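Putative lipoprotein (Bacteroides fragilis, PDB 3QNK) is a putative SusD-like outer-membrane lipoprotein that probably binds glycans at the cell surface for uptake by a partner transporter. Local coordinates at residues V255-R269 with N360-Y374. Sequence-based numbering, arbitrary orientation.
Sequences VCNMVTYINDKYGDR and NVWKWIDYDNYNYPY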
# COMPACT_ATOMS: atom_id res chain seq x y z
N VAL B 255 11.00 -6.34 18.33
CA VAL B 255 12.38 -6.05 17.92
C VAL B 255 12.54 -4.53 17.70
O VAL B 255 13.52 -3.96 18.17
CB VAL B 255 12.77 -6.88 16.68
CG1 VAL B 255 14.16 -6.50 16.15
CG2 VAL B 255 12.72 -8.36 16.99
N CYS B 256 11.54 -3.88 17.09
CA CYS B 256 11.55 -2.45 16.83
C CYS B 256 11.61 -1.62 18.09
O CYS B 256 12.08 -0.50 18.01
CB CYS B 256 10.32 -2.06 16.02
SG CYS B 256 10.45 -2.50 14.27
N ASN B 257 11.07 -2.10 19.22
CA ASN B 257 11.02 -1.31 20.44
C ASN B 257 11.87 -1.89 21.56
O ASN B 257 11.85 -1.38 22.69
CB ASN B 257 9.57 -1.11 20.86
CG ASN B 257 8.80 -0.32 19.82
OD1 ASN B 257 8.96 0.90 19.67
ND2 ASN B 257 8.03 -1.00 19.01
N MSE B 258 12.69 -2.90 21.22
CA MSE B 258 13.58 -3.55 22.16
C MSE B 258 14.89 -2.75 22.34
O MSE B 258 15.37 -2.14 21.37
CB MSE B 258 13.88 -4.95 21.63
CG MSE B 258 14.53 -5.88 22.66
SE MSE B 258 15.03 -7.60 21.85
CE MSE B 258 13.28 -8.02 21.21
N VAL B 259 15.50 -2.81 23.56
CA VAL B 259 16.79 -2.14 23.86
C VAL B 259 17.81 -2.63 22.83
O VAL B 259 17.88 -3.84 22.57
CB VAL B 259 17.28 -2.36 25.31
CG1 VAL B 259 18.49 -1.49 25.62
CG2 VAL B 259 16.17 -2.09 26.32
N THR B 260 18.57 -1.70 22.22
CA THR B 260 19.54 -2.11 21.20
C THR B 260 20.82 -2.71 21.78
O THR B 260 21.14 -3.86 21.47
CB THR B 260 19.84 -0.97 20.25
OG1 THR B 260 18.60 -0.53 19.72
CG2 THR B 260 20.73 -1.40 19.10
N TYR B 261 21.52 -1.97 22.63
CA TYR B 261 22.83 -2.39 23.13
C TYR B 261 22.75 -3.11 24.45
O TYR B 261 23.00 -2.57 25.53
CB TYR B 261 23.78 -1.20 23.17
CG TYR B 261 23.90 -0.60 21.79
CD1 TYR B 261 24.65 -1.23 20.80
CD2 TYR B 261 23.15 0.51 21.42
CE1 TYR B 261 24.73 -0.72 19.51
CE2 TYR B 261 23.21 1.03 20.13
CZ TYR B 261 24.00 0.42 19.18
OH TYR B 261 24.09 0.92 17.91
N ILE B 262 22.46 -4.39 24.30
CA ILE B 262 22.27 -5.44 25.31
C ILE B 262 23.22 -6.57 24.85
O ILE B 262 23.13 -7.71 25.30
CB ILE B 262 20.70 -5.68 25.26
CG1 ILE B 262 19.93 -4.90 26.31
CG2 ILE B 262 20.12 -7.06 25.00
CD1 ILE B 262 20.62 -4.72 27.72
N ASN B 263 24.20 -6.19 23.98
CA ASN B 263 25.18 -7.03 23.30
C ASN B 263 26.43 -7.38 24.13
O ASN B 263 27.41 -7.85 23.57
CB ASN B 263 25.58 -6.39 21.95
CG ASN B 263 26.12 -4.98 21.97
OD1 ASN B 263 25.89 -4.18 22.88
ND2 ASN B 263 26.83 -4.62 20.91
N ASP B 264 26.38 -7.21 25.45
CA ASP B 264 27.40 -7.67 26.39
C ASP B 264 27.09 -9.16 26.72
O ASP B 264 28.00 -9.95 26.91
CB ASP B 264 27.43 -6.79 27.66
CG ASP B 264 26.11 -6.68 28.42
OD1 ASP B 264 25.06 -6.37 27.78
OD2 ASP B 264 26.13 -6.85 29.67
N LYS B 265 25.79 -9.51 26.75
CA LYS B 265 25.23 -10.83 27.02
C LYS B 265 24.41 -11.36 25.81
O LYS B 265 24.44 -12.56 25.53
CB LYS B 265 24.33 -10.74 28.27
CG LYS B 265 23.85 -12.09 28.81
CD LYS B 265 23.24 -11.97 30.19
CE LYS B 265 24.18 -12.39 31.28
NZ LYS B 265 23.45 -12.74 32.53
N TYR B 266 23.68 -10.47 25.11
CA TYR B 266 22.80 -10.90 24.04
C TYR B 266 23.20 -10.40 22.65
O TYR B 266 24.01 -11.06 22.01
CB TYR B 266 21.35 -10.56 24.39
CG TYR B 266 20.86 -11.41 25.54
CD1 TYR B 266 20.74 -12.79 25.41
CD2 TYR B 266 20.63 -10.85 26.79
CE1 TYR B 266 20.31 -13.59 26.47
CE2 TYR B 266 20.22 -11.65 27.87
CZ TYR B 266 20.07 -13.02 27.70
OH TYR B 266 19.64 -13.81 28.73
N GLY B 267 22.64 -9.29 22.18
CA GLY B 267 22.95 -8.77 20.86
C GLY B 267 22.41 -7.39 20.61
O GLY B 267 21.86 -6.77 21.52
N ASP B 268 22.53 -6.92 19.36
CA ASP B 268 22.08 -5.59 18.94
C ASP B 268 20.98 -5.66 17.87
O ASP B 268 20.79 -4.71 17.07
CB ASP B 268 23.27 -4.75 18.46
CG ASP B 268 24.19 -5.39 17.43
OD1 ASP B 268 23.71 -6.29 16.68
OD2 ASP B 268 25.36 -4.98 17.35
N ARG B 269 20.19 -6.73 17.92
CA ARG B 269 19.08 -7.00 17.02
C ARG B 269 17.98 -5.93 17.13
O ARG B 269 17.36 -5.61 16.12
CB ARG B 269 18.50 -8.40 17.27
CG ARG B 269 17.73 -8.98 16.09
CD ARG B 269 18.35 -10.25 15.59
NE ARG B 269 17.87 -10.56 14.24
CZ ARG B 269 16.97 -11.49 13.95
NH1 ARG B 269 16.43 -12.23 14.92
NH2 ARG B 269 16.60 -11.70 12.70
N ASN B 360 13.53 3.11 27.50
CA ASN B 360 12.88 2.25 26.51
C ASN B 360 11.59 1.77 27.13
O ASN B 360 11.46 1.78 28.36
CB ASN B 360 13.75 1.06 26.09
CG ASN B 360 14.92 1.42 25.25
OD1 ASN B 360 16.01 1.64 25.76
ND2 ASN B 360 14.75 1.46 23.94
N VAL B 361 10.64 1.33 26.29
CA VAL B 361 9.36 0.81 26.79
C VAL B 361 9.54 -0.67 27.33
O VAL B 361 10.43 -1.41 26.87
CB VAL B 361 8.28 0.90 25.68
CG1 VAL B 361 8.59 -0.08 24.53
CG2 VAL B 361 6.89 0.62 26.23
N TRP B 362 8.73 -1.04 28.34
CA TRP B 362 8.59 -2.43 28.83
C TRP B 362 7.14 -2.92 28.39
O TRP B 362 6.95 -3.32 27.22
CB TRP B 362 8.82 -2.55 30.35
CG TRP B 362 9.07 -3.96 30.79
CD1 TRP B 362 8.53 -5.09 30.26
CD2 TRP B 362 9.98 -4.38 31.82
NE1 TRP B 362 9.03 -6.20 30.90
CE2 TRP B 362 9.92 -5.80 31.87
CE3 TRP B 362 10.90 -3.71 32.65
CZ2 TRP B 362 10.71 -6.55 32.76
CZ3 TRP B 362 11.65 -4.46 33.54
CH2 TRP B 362 11.55 -5.86 33.60
N LYS B 363 6.14 -2.80 29.31
CA LYS B 363 4.73 -3.12 29.13
C LYS B 363 4.49 -4.41 28.32
O LYS B 363 4.67 -5.51 28.84
CB LYS B 363 3.98 -1.93 28.49
CG LYS B 363 2.75 -1.52 29.29
CD LYS B 363 1.72 -0.89 28.41
CE LYS B 363 0.59 -0.28 29.20
NZ LYS B 363 0.96 0.72 30.22
N TRP B 364 4.12 -4.27 27.03
CA TRP B 364 3.80 -5.38 26.15
C TRP B 364 5.06 -6.10 25.61
O TRP B 364 4.89 -7.05 24.85
CB TRP B 364 2.85 -4.95 25.02
CG TRP B 364 3.09 -3.56 24.51
CD1 TRP B 364 2.45 -2.42 24.90
CD2 TRP B 364 4.14 -3.15 23.62
NE1 TRP B 364 3.00 -1.32 24.26
CE2 TRP B 364 4.04 -1.74 23.47
CE3 TRP B 364 5.13 -3.84 22.90
CZ2 TRP B 364 4.88 -1.02 22.61
CZ3 TRP B 364 5.96 -3.13 22.06
CH2 TRP B 364 5.83 -1.73 21.92
N ILE B 365 6.28 -5.69 26.00
CA ILE B 365 7.48 -6.46 25.64
C ILE B 365 7.69 -7.45 26.80
O ILE B 365 7.91 -7.01 27.94
CB ILE B 365 8.75 -5.64 25.29
CG1 ILE B 365 8.50 -4.73 24.09
CG2 ILE B 365 9.91 -6.62 24.98
CD1 ILE B 365 9.59 -3.71 23.81
N ASP B 366 7.57 -8.77 26.53
CA ASP B 366 7.68 -9.82 27.54
C ASP B 366 9.16 -10.11 27.90
O ASP B 366 9.66 -11.20 27.63
CB ASP B 366 6.97 -11.10 27.07
CG ASP B 366 6.55 -12.09 28.16
OD1 ASP B 366 7.02 -11.95 29.32
OD2 ASP B 366 5.74 -13.01 27.84
N TYR B 367 9.82 -9.13 28.54
CA TYR B 367 11.18 -9.26 29.06
C TYR B 367 11.18 -10.21 30.28
O TYR B 367 12.24 -10.69 30.69
CB TYR B 367 11.73 -7.90 29.47
CG TYR B 367 12.09 -6.96 28.35
CD1 TYR B 367 13.00 -7.33 27.36
CD2 TYR B 367 11.64 -5.63 28.36
CE1 TYR B 367 13.39 -6.43 26.36
CE2 TYR B 367 12.03 -4.73 27.37
CZ TYR B 367 12.91 -5.14 26.37
OH TYR B 367 13.30 -4.26 25.40
N ASP B 368 10.00 -10.48 30.86
CA ASP B 368 9.86 -11.40 31.98
C ASP B 368 10.07 -12.86 31.54
O ASP B 368 10.83 -13.59 32.18
CB ASP B 368 8.47 -11.27 32.64
CG ASP B 368 8.24 -9.97 33.40
OD1 ASP B 368 8.87 -9.78 34.45
OD2 ASP B 368 7.40 -9.16 32.94
N ASN B 369 9.40 -13.28 30.45
CA ASN B 369 9.40 -14.68 30.03
C ASN B 369 10.18 -15.01 28.79
O ASN B 369 10.80 -16.07 28.73
CB ASN B 369 7.97 -15.13 29.82
CG ASN B 369 7.12 -14.95 31.06
OD1 ASN B 369 7.36 -15.59 32.08
ND2 ASN B 369 6.15 -14.04 31.00
N TYR B 370 10.11 -14.15 27.76
CA TYR B 370 10.74 -14.40 26.47
C TYR B 370 12.24 -14.61 26.54
O TYR B 370 12.92 -14.18 27.49
CB TYR B 370 10.45 -13.25 25.47
CG TYR B 370 9.18 -13.40 24.66
CD1 TYR B 370 8.10 -14.12 25.16
CD2 TYR B 370 9.05 -12.79 23.42
CE1 TYR B 370 6.91 -14.24 24.42
CE2 TYR B 370 7.86 -12.88 22.69
CZ TYR B 370 6.80 -13.62 23.18
OH TYR B 370 5.63 -13.72 22.45
N ASN B 371 12.71 -15.33 25.51
CA ASN B 371 14.14 -15.56 25.23
C ASN B 371 14.56 -14.50 24.23
O ASN B 371 13.69 -13.87 23.60
CB ASN B 371 14.44 -16.99 24.72
CG ASN B 371 15.91 -17.22 24.37
OD1 ASN B 371 16.84 -16.62 24.94
ND2 ASN B 371 16.15 -18.08 23.38
N TYR B 372 15.88 -14.20 24.13
CA TYR B 372 16.38 -13.17 23.21
C TYR B 372 16.15 -13.60 21.75
O TYR B 372 16.46 -14.75 21.42
CB TYR B 372 17.86 -12.86 23.44
CG TYR B 372 18.36 -11.68 22.63
CD1 TYR B 372 18.11 -10.37 23.04
CD2 TYR B 372 19.07 -11.86 21.44
CE1 TYR B 372 18.55 -9.29 22.29
CE2 TYR B 372 19.51 -10.78 20.69
CZ TYR B 372 19.25 -9.49 21.12
OH TYR B 372 19.66 -8.43 20.36
N PRO B 373 15.63 -12.71 20.87
CA PRO B 373 15.38 -13.11 19.48
C PRO B 373 16.66 -13.23 18.63
O PRO B 373 16.82 -12.45 17.69
CB PRO B 373 14.46 -12.01 18.96
CG PRO B 373 14.81 -10.83 19.75
CD PRO B 373 15.20 -11.32 21.11
N TYR B 374 17.53 -14.20 18.91
CA TYR B 374 18.73 -14.41 18.11
C TYR B 374 18.34 -14.83 16.71
O TYR B 374 17.34 -15.53 16.52
CB TYR B 374 19.64 -15.52 18.68
CG TYR B 374 20.07 -15.44 20.13
CD1 TYR B 374 21.19 -14.70 20.50
CD2 TYR B 374 19.48 -16.24 21.10
CE1 TYR B 374 21.65 -14.69 21.83
CE2 TYR B 374 19.92 -16.24 22.43
CZ TYR B 374 21.02 -15.48 22.78
OH TYR B 374 21.48 -15.51 24.09
O HOH W 1 12.53 -1.82 25.39
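Asn-257, in the short helix 253-257, sets its CB against Val-361 CG1 and Ile-365 CD1, where a loop-rich region of this SusD-family fold, otherwise built on an alpha-alpha superhelix, shows how two loops can be joined without pairing as strands: tyrosine hydroxyls and a water take up backbone groups. The Asn-257 carbonyl accepts from a bridging water, which also donates to Val-361 O and accepts from Tyr-367 OH. The amide of Asn-257 stands almost perpendicular to the Trp-364 indole, meeting its edge at CH2, while ND2 is bound by Met-253 O and Gly-35 O.

Selenomethionine Met-258 points its CG away from its own N (chi1 -166°), which carries the chain past the edge of the Tyr-367 ring, then bends at chi3 to bring CE within 3.5 Å of Pro-373 CG. Its selenium lies obliquely beside the Tyr-372 ring, a Met-aromatic contact. Val-259 N donates to Tyr-367 OH over 3.2 Å, and hydroxyl and water together tie Val-259 N to the carbonyls of Asn-257 and Val-361. Ile-365 CG2, from the same loop, lies over the centre of the Tyr-367 ring.

Farther on, Ile-262 CG2 touches Tyr-372 CE1 and Tyr-266 lays its CB over the face of the Tyr-372 ring, a CH-pi contact 3.6 Å from the centroid; Pro-373 CD lies against the opposite face, toward its rim. The two tyrosine rings are nearly parallel but slid apart, and Tyr-266 OH lies within hydrogen-bonding reach of the carbonyls of Gly-337 and Asp-335. Arg-269 closes the segment: its N donates to Tyr-372 OH at 3.0 Å, and its NH2 reaches Met-138 O of the second subunit. NH1 binds Pro-373 O at 2.8 Å, the oxygen lying in the guanidinium plane while the nitrogen sits above the carbonyl plane.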